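PDB 3C7M: Thiol:disulfide interchange protein dsbA-like from Escherichia coli, which transfers its disulfide bond to other proteins in the periplasm and, together with DsbI, forms an essential disulfide bond in the sulfotransferase AssT. Local coordinates for residues E45-K48 with D49-F53; Y172-T176 with K177-S181; A186-I189 with R190-S194. All blocks are in the same frame, centred on the assembly; numbering follows the deposited sequence. Where two conformers were deposited one is given.

Interaction 1: residues E45-K48 with D49-F53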
loop_
_atom_site.group_PDB
_atom_site.type_symbol
_atom_site.label_atom_id
_atom_site.label_comp_id
_atom_site.label_asym_id
_atom_site.label_seq_id
_atom_site.Cartn_x
_atom_site.Cartn_y
_atom_site.Cartn_z
ATOM N N GLU A 45 12.555 1.818 5.403
ATOM C CA GLU A 45 13.477 1.388 6.448
ATOM C C GLU A 45 14.337 2.565 6.912
ATOM O O GLU A 45 14.592 2.736 8.113
ATOM C CB GLU A 45 14.355 0.241 5.923
ATOM C CG GLU A 45 15.531 -0.161 6.817
ATOM C CD GLU A 45 15.109 -0.836 8.110
ATOM O OE1 GLU A 45 14.003 -1.420 8.165
ATOM O OE2 GLU A 45 15.900 -0.790 9.078
ATOM N N LYS A 46 14.767 3.383 5.956
ATOM C CA LYS A 46 15.617 4.531 6.251
ATOM C C LYS A 46 14.912 5.594 7.078
ATOM O O LYS A 46 15.555 6.285 7.865
ATOM C CB LYS A 46 16.177 5.147 4.970
ATOM C CG LYS A 46 17.289 4.321 4.335
ATOM C CD LYS A 46 17.704 4.863 2.977
ATOM C CE LYS A 46 18.389 6.222 3.069
ATOM N NZ LYS A 46 19.610 6.191 3.953
ATOM N N VAL A 47 13.593 5.710 6.914
ATOM C CA VAL A 47 12.832 6.762 7.603
ATOM C C VAL A 47 11.926 6.254 8.739
ATOM O O VAL A 47 11.114 7.015 9.267
ATOM C CB VAL A 47 12.011 7.644 6.604
ATOM C CG1 VAL A 47 12.941 8.367 5.621
ATOM C CG2 VAL A 47 10.976 6.808 5.844
ATOM N N LYS A 48 12.084 4.987 9.126
ATOM C CA LYS A 48 11.196 4.386 10.128
ATOM C C LYS A 48 11.280 5.051 11.508
ATOM O O LYS A 48 10.358 4.915 12.318
ATOM C CB LYS A 48 11.407 2.871 10.226
ATOM C CG LYS A 48 12.704 2.446 10.887
ATOM C CD LYS A 48 12.837 0.937 10.900
ATOM C CE LYS A 48 13.999 0.516 11.776
ATOM N NZ LYS A 48 14.343 -0.919 11.587
ATOM N N ASP A 49 12.376 5.766 11.765
ATOM C CA ASP A 49 12.542 6.493 13.032
ATOM C C ASP A 49 11.672 7.746 13.124
ATOM O O ASP A 49 11.437 8.251 14.227
ATOM C CB ASP A 49 14.004 6.895 13.240
ATOM C CG ASP A 49 14.524 7.772 12.116
ATOM O OD1 ASP A 49 14.605 7.282 10.969
ATOM O OD2 ASP A 49 14.835 8.956 12.367
ATOM N N ILE A 50 11.216 8.258 11.978
ATOM C CA ILE A 50 10.415 9.486 11.950
ATOM C C ILE A 50 8.975 9.288 11.466
ATOM O O ILE A 50 8.078 10.025 11.891
ATOM C CB ILE A 50 11.101 10.643 11.157
ATOM C CG1 ILE A 50 11.521 10.213 9.744
ATOM C CG2 ILE A 50 12.298 11.180 11.943
ATOM C CD1 ILE A 50 11.668 11.361 8.762
ATOM N N VAL A 51 8.757 8.315 10.581
ATOM C CA VAL A 51 7.412 8.083 10.025
ATOM C C VAL A 51 7.098 6.594 9.877
ATOM O O VAL A 51 7.953 5.812 9.451
ATOM C CB VAL A 51 7.207 8.796 8.653
ATOM C CG1 VAL A 51 7.268 10.326 8.786
ATOM C CG2 VAL A 51 8.216 8.318 7.636
ATOM N N ALA A 52 5.869 6.220 10.235
ATOM C CA ALA A 52 5.394 4.837 10.175
ATOM C C ALA A 52 4.910 4.505 8.761
ATOM O O ALA A 52 4.063 5.214 8.218
ATOM C CB ALA A 52 4.260 4.627 11.178
ATOM N N PHE A 53 5.446 3.440 8.172
ATOM C CA PHE A 53 5.033 3.020 6.838
ATOM C C PHE A 53 3.596 2.493 6.852
ATOM O O PHE A 53 3.264 1.583 7.622
ATOM C CB PHE A 53 5.983 1.972 6.264
ATOM C CG PHE A 53 5.582 1.496 4.908
ATOM C CD1 PHE A 53 5.597 2.367 3.825
ATOM C CD2 PHE A 53 5.120 0.195 4.725
ATOM C CE1 PHE A 53 5.200 1.945 2.564
ATOM C CE2 PHE A 53 4.721 -0.242 3.461
ATOM C CZ PHE A 53 4.756 0.640 2.384
#
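Val47 O accepts two backbone bonds, from Ile50 N and from Val51 N, as the chain turns from helix 40-46 into strand 52-57. The two donors reach the oxygen differently. Val51 N lies nearly along the C=O axis, 3.0 Å from Val47 O, with a C=O...N angle of 167°. Ile50 N stands well above the carbonyl plane, with an angle of 129°. The side chains follow this turn. Val47 CG2 meets Val51 CG2 at 3.6 Å, and the two valines cross obliquely. A chi1 of 53° tucks CG1 of Ile50 back over its own main chain. There it comes within 3.3 Å of Val47 O and touches Val47 CB at 4.1 Å. In this thioredoxin-family fold the turn leads into an edge strand of the central sheet, which pairs in parallel with strand 20-25. Val51 also packs on Leu21 of that neighbouring strand. At the solvent-exposed surface, the extended chain of Lys48 runs back to the end of the helix. In one of its two conformers, NZ of Lys48 forms a salt bridge with Glu45 OE2 at 3.0 Å, meeting the syn side of the carboxylate somewhat out of its plane. Asp49 OD1 comes within 3.4 Å of Lys46 O. Both are acceptors, and Arg190 NH2, in the conformer given, bridges them with a salt bridge to Asp49 OD1 and a probable hydrogen bond to Lys46 O. This cation probably eases their closeness.

Interaction 2: residues Y172-T176 with K177-S181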
loop_
_atom_site.group_PDB
_atom_site.type_symbol
_atom_site.label_atom_id
_atom_site.label_comp_id
_atom_site.label_asym_id
_atom_site.label_seq_id
_atom_site.Cartn_x
_atom_site.Cartn_y
_atom_site.Cartn_z
ATOM N N TYR A 172 1.748 15.932 2.317
ATOM C CA TYR A 172 2.707 16.192 1.248
ATOM C C TYR A 172 2.825 14.997 0.328
ATOM O O TYR A 172 3.358 13.963 0.719
ATOM C CB TYR A 172 4.074 16.560 1.843
ATOM C CG TYR A 172 3.999 17.740 2.789
ATOM C CD1 TYR A 172 3.882 19.042 2.297
ATOM C CD2 TYR A 172 4.029 17.554 4.170
ATOM C CE1 TYR A 172 3.796 20.135 3.161
ATOM C CE2 TYR A 172 3.941 18.647 5.047
ATOM C CZ TYR A 172 3.827 19.930 4.525
ATOM O OH TYR A 172 3.752 21.014 5.379
ATOM N N LEU A 173 2.308 15.148 -0.889
ATOM C CA LEU A 173 2.330 14.091 -1.884
ATOM C C LEU A 173 3.567 14.208 -2.771
ATOM O O LEU A 173 3.747 15.192 -3.501
ATOM C CB LEU A 173 1.050 14.128 -2.732
ATOM C CG LEU A 173 0.947 13.214 -3.963
ATOM C CD1 LEU A 173 1.236 11.762 -3.639
ATOM C CD2 LEU A 173 -0.436 13.320 -4.588
ATOM N N ILE A 174 4.421 13.195 -2.718
ATOM C CA ILE A 174 5.587 13.176 -3.591
ATOM C C ILE A 174 5.163 12.931 -5.042
ATOM O O ILE A 174 4.237 12.164 -5.298
ATOM C CB ILE A 174 6.604 12.118 -3.120
ATOM C CG1 ILE A 174 7.103 12.495 -1.716
ATOM C CG2 ILE A 174 7.759 11.959 -4.130
ATOM C CD1 ILE A 174 7.911 11.416 -1.010
ATOM N N TYR A 175 5.808 13.609 -5.991
ATOM C CA TYR A 175 5.601 13.278 -7.394
ATOM C C TYR A 175 6.468 12.075 -7.750
ATOM O O TYR A 175 7.703 12.170 -7.790
ATOM C CB TYR A 175 5.917 14.470 -8.318
ATOM C CG TYR A 175 4.807 15.502 -8.379
ATOM C CD1 TYR A 175 3.582 15.197 -8.975
ATOM C CD2 TYR A 175 4.977 16.774 -7.838
ATOM C CE1 TYR A 175 2.556 16.132 -9.029
ATOM C CE2 TYR A 175 3.956 17.722 -7.891
ATOM C CZ TYR A 175 2.749 17.388 -8.481
ATOM O OH TYR A 175 1.738 18.329 -8.526
ATOM N N THR A 176 5.819 10.942 -8.003
ATOM C CA THR A 176 6.519 9.697 -8.305
ATOM C C THR A 176 7.558 9.830 -9.424
ATOM O O THR A 176 8.654 9.282 -9.323
ATOM C CB THR A 176 5.512 8.556 -8.582
ATOM O OG1 THR A 176 4.738 8.336 -7.400
ATOM C CG2 THR A 176 6.217 7.260 -8.981
ATOM N N LYS A 177 7.229 10.598 -10.458
ATOM C CA LYS A 177 8.127 10.777 -11.610
ATOM C C LYS A 177 9.427 11.509 -11.273
ATOM O O LYS A 177 10.385 11.448 -12.049
ATOM C CB LYS A 177 7.398 11.485 -12.762
ATOM C CG LYS A 177 6.943 12.906 -12.469
ATOM C CD LYS A 177 6.370 13.566 -13.719
ATOM C CE LYS A 177 5.734 14.902 -13.380
ATOM N NZ LYS A 177 4.891 15.416 -14.494
ATOM N N SER A 178 9.458 12.197 -10.135
ATOM C CA SER A 178 10.641 12.952 -9.711
ATOM C C SER A 178 11.634 12.099 -8.932
ATOM O O SER A 178 12.768 12.534 -8.694
ATOM C CB SER A 178 10.243 14.169 -8.867
ATOM O OG SER A 178 9.843 13.783 -7.562
ATOM N N ILE A 179 11.206 10.900 -8.533
ATOM C CA ILE A 179 12.027 10.021 -7.688
ATOM C C ILE A 179 13.182 9.419 -8.483
ATOM O O ILE A 179 12.971 8.649 -9.419
ATOM C CB ILE A 179 11.193 8.892 -7.042
ATOM C CG1 ILE A 179 10.091 9.488 -6.155
ATOM C CG2 ILE A 179 12.102 7.931 -6.245
ATOM C CD1 ILE A 179 9.036 8.482 -5.706
ATOM N N LYS A 180 14.406 9.763 -8.097
ATOM C CA LYS A 180 15.573 9.322 -8.865
ATOM C C LYS A 180 16.449 8.295 -8.155
ATOM O O LYS A 180 17.222 7.588 -8.806
ATOM C CB LYS A 180 16.393 10.520 -9.348
ATOM C CG LYS A 180 15.651 11.392 -10.373
ATOM C CD LYS A 180 15.183 10.583 -11.596
ATOM C CE LYS A 180 13.784 10.995 -12.074
ATOM N NZ LYS A 180 13.695 12.439 -12.455
ATOM N N SER A 181 16.314 8.208 -6.833
ATOM C CA SER A 181 17.090 7.244 -6.052
ATOM C C SER A 181 16.502 7.019 -4.667
ATOM O O SER A 181 15.687 7.811 -4.189
ATOM C CB SER A 181 18.544 7.710 -5.913
ATOM O OG SER A 181 18.620 8.854 -5.080
HETATM O O HOH W 1 10.949 8.215 -11.092
#
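Ile174 and Ile179 cross at about a right angle where the chain leaves strand 172-174. The CG2 methyl of Ile174 meets CG1 of Ile179 at 4.0 Å and lies equally close to its CD1. Ile179 also lays its side chain against the turn itself. Its CB is 3.4 Å from Thr176 O, and its CD1 reaches Thr176 CA at 3.8 Å. Ser178 faces the other carbonyl of the turn. With chi1 at 74° its hydroxyl folds back over its own backbone, and OG meets Tyr175 O at 2.7 Å. This bond lies in the carbonyl plane. Ser178 N reaches the same oxygen at 2.9 Å, but from above the plane. One residue on, Ile179 N bonds to Thr176 O in the same raised manner, giving a short 3-10 turn. Thr176 OG1 bonds outside the turn, to Pro164 O. In the thioredoxin-like fold this turn links a strand of the central sheet to the C-terminal helix 182-193. Ser181 caps the start of that helix through OG and Ala184 N. A water donates to both Thr176 O, at 3.1 Å, and Ile179 O. Two carbonyl oxygens thus take most of the polar bonds within the turn. The N-H and O-H of Ser178 converge on Tyr175 O, which should fix the rotation of that hydroxyl, while the water ties Thr176 O to Ile179 O, beyond the last of the amide bonds.

Interaction 3: residues A186-I189 with R190-S194. With CD (cadmium ion), chain E.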
loop_
_atom_site.group_PDB
_atom_site.type_symbol
_atom_site.label_atom_id
_atom_site.label_comp_id
_atom_site.label_asym_id
_atom_site.label_seq_id
_atom_site.Cartn_x
_atom_site.Cartn_y
_atom_site.Cartn_z
ATOM N N ALA A 186 14.542 9.370 0.361
ATOM C CA ALA A 186 14.626 9.408 1.812
ATOM C C ALA A 186 14.928 10.836 2.288
ATOM O O ALA A 186 14.312 11.301 3.244
ATOM C CB ALA A 186 15.678 8.437 2.312
ATOM N N ASP A 187 15.849 11.524 1.600
ATOM C CA ASP A 187 16.156 12.932 1.893
ATOM C C ASP A 187 14.882 13.783 1.824
ATOM O O ASP A 187 14.607 14.572 2.733
ATOM C CB ASP A 187 17.188 13.507 0.907
ATOM C CG ASP A 187 18.602 12.987 1.137
ATOM O OD1 ASP A 187 18.813 12.065 1.954
ATOM O OD2 ASP A 187 19.514 13.509 0.457
ATOM N N LEU A 188 14.116 13.602 0.746
ATOM C CA LEU A 188 12.883 14.361 0.533
ATOM C C LEU A 188 11.873 14.101 1.643
ATOM O O LEU A 188 11.293 15.043 2.188
ATOM C CB LEU A 188 12.272 14.040 -0.832
ATOM C CG LEU A 188 10.888 14.620 -1.148
ATOM C CD1 LEU A 188 10.859 16.144 -1.043
ATOM C CD2 LEU A 188 10.466 14.177 -2.529
ATOM N N ILE A 189 11.673 12.828 1.984
ATOM C CA ILE A 189 10.727 12.467 3.041
ATOM C C ILE A 189 11.081 13.137 4.371
ATOM O O ILE A 189 10.197 13.612 5.088
ATOM C CB ILE A 189 10.592 10.930 3.208
ATOM C CG1 ILE A 189 9.849 10.327 2.016
ATOM C CG2 ILE A 189 9.862 10.580 4.510
ATOM C CD1 ILE A 189 10.065 8.834 1.879
ATOM N N ARG A 190 12.372 13.162 4.694
ATOM C CA ARG A 190 12.838 13.815 5.916
ATOM C C ARG A 190 12.553 15.301 5.918
ATOM O O ARG A 190 12.128 15.845 6.940
ATOM C CB ARG A 190 14.327 13.564 6.132
ATOM C CG ARG A 190 14.588 12.133 6.430
ATOM C CD ARG A 190 15.857 11.921 7.181
ATOM N NE ARG A 190 15.866 10.551 7.661
ATOM C CZ ARG A 190 15.518 10.185 8.887
ATOM N NH1 ARG A 190 15.168 11.096 9.792
ATOM N NH2 ARG A 190 15.540 8.902 9.210
ATOM N N GLU A 191 12.781 15.944 4.775
ATOM C CA GLU A 191 12.498 17.382 4.622
ATOM C C GLU A 191 11.005 17.644 4.833
ATOM O O GLU A 191 10.623 18.546 5.584
ATOM C CB GLU A 191 12.939 17.902 3.252
ATOM C CG GLU A 191 12.461 19.340 2.979
ATOM C CD GLU A 191 13.252 20.068 1.905
ATOM O OE1 GLU A 191 14.155 19.464 1.291
ATOM O OE2 GLU A 191 12.963 21.264 1.680
ATOM N N LEU A 192 10.171 16.824 4.202
ATOM C CA LEU A 192 8.721 16.979 4.306
ATOM C C LEU A 192 8.209 16.736 5.716
ATOM O O LEU A 192 7.288 17.423 6.175
ATOM C CB LEU A 192 8.003 16.059 3.309
ATOM C CG LEU A 192 8.236 16.400 1.831
ATOM C CD1 LEU A 192 7.572 15.380 0.910
ATOM C CD2 LEU A 192 7.766 17.827 1.516
ATOM N N ALA A 193 8.814 15.766 6.402
ATOM C CA ALA A 193 8.405 15.388 7.754
ATOM C C ALA A 193 8.797 16.427 8.802
ATOM O O ALA A 193 8.260 16.418 9.916
ATOM C CB ALA A 193 8.971 14.025 8.122
ATOM N N SER A 194 9.733 17.303 8.437
ATOM C CA SER A 194 10.202 18.367 9.327
ATOM C C SER A 194 9.340 19.624 9.207
ATOM O O SER A 194 9.489 20.565 9.992
ATOM C CB SER A 194 11.669 18.701 9.040
ATOM O OG SER A 194 11.802 19.429 7.831
HETATM CD CD CD E . 21.192 12.092 1.145
#
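Leu188 and Leu192 meet one turn apart on helix 182-193, the C-terminal helix that packs against the central sheet of this thioredoxin-like fold. Their CD1 methyls are 3.9 Å apart, and Leu192 CG is just as close to Leu188 CD1. With Leu188 CG anti to its amide nitrogen (chi1 173°), the branch leans along the helix toward Leu192. Leu192 CG in turn rests 3.4 Å from Leu188 O. On a different side of the helix, Asp187 grips a bound cadmium ion with both carboxylate oxygens, OD2 at 2.3 Å and OD1 at 2.5 Å from the metal. Asp183, one turn earlier, shares this ion. Arg190 lays its CG against Ala186 O at 3.3 Å, and in the conformer given its extended chain carries the guanidinium away from the helix, to the turn after helix 40-46. The backbone beneath these side chains is regular alpha helix. Leu192 N bonds to Leu188 O at 2.9 Å, and the amides of Arg190, Glu191 and Ala193 each reach the carbonyl four residues earlier. Beyond the helix, both leucines and Ile189 pack on Ile174 of strand 172-174, while Ile189, Leu192 and Ala193 touch Val168 of the adjoining strand 165-168. At the last of these residues, the CB methyl of Ala193 lies 3.3 Å from Ile189 O, the same oxygen that accepts its amide.

How the interactions relate
The contacts come in the order 1, 2, 3. A long, mostly helical part of the chain lies between interactions 1 and 2, while interaction 3 follows 2 closely. Interaction 1 leads into strand 52-57 and interaction 2 leaves strand 172-174, two strands of the same sheet. Their centres are about 17 Å apart and they do not touch. The centre of interaction 3 lies about 10 Å from that of interaction 1 and about 12 Å from that of interaction 2. Its helix 182-193 meets strand 172-174 by apolar contacts, and the 45-53 turn by a salt bridge, a probable hydrogen bond and some packing. Residues distant in sequence thus come together at one end of the thioredoxin-like fold.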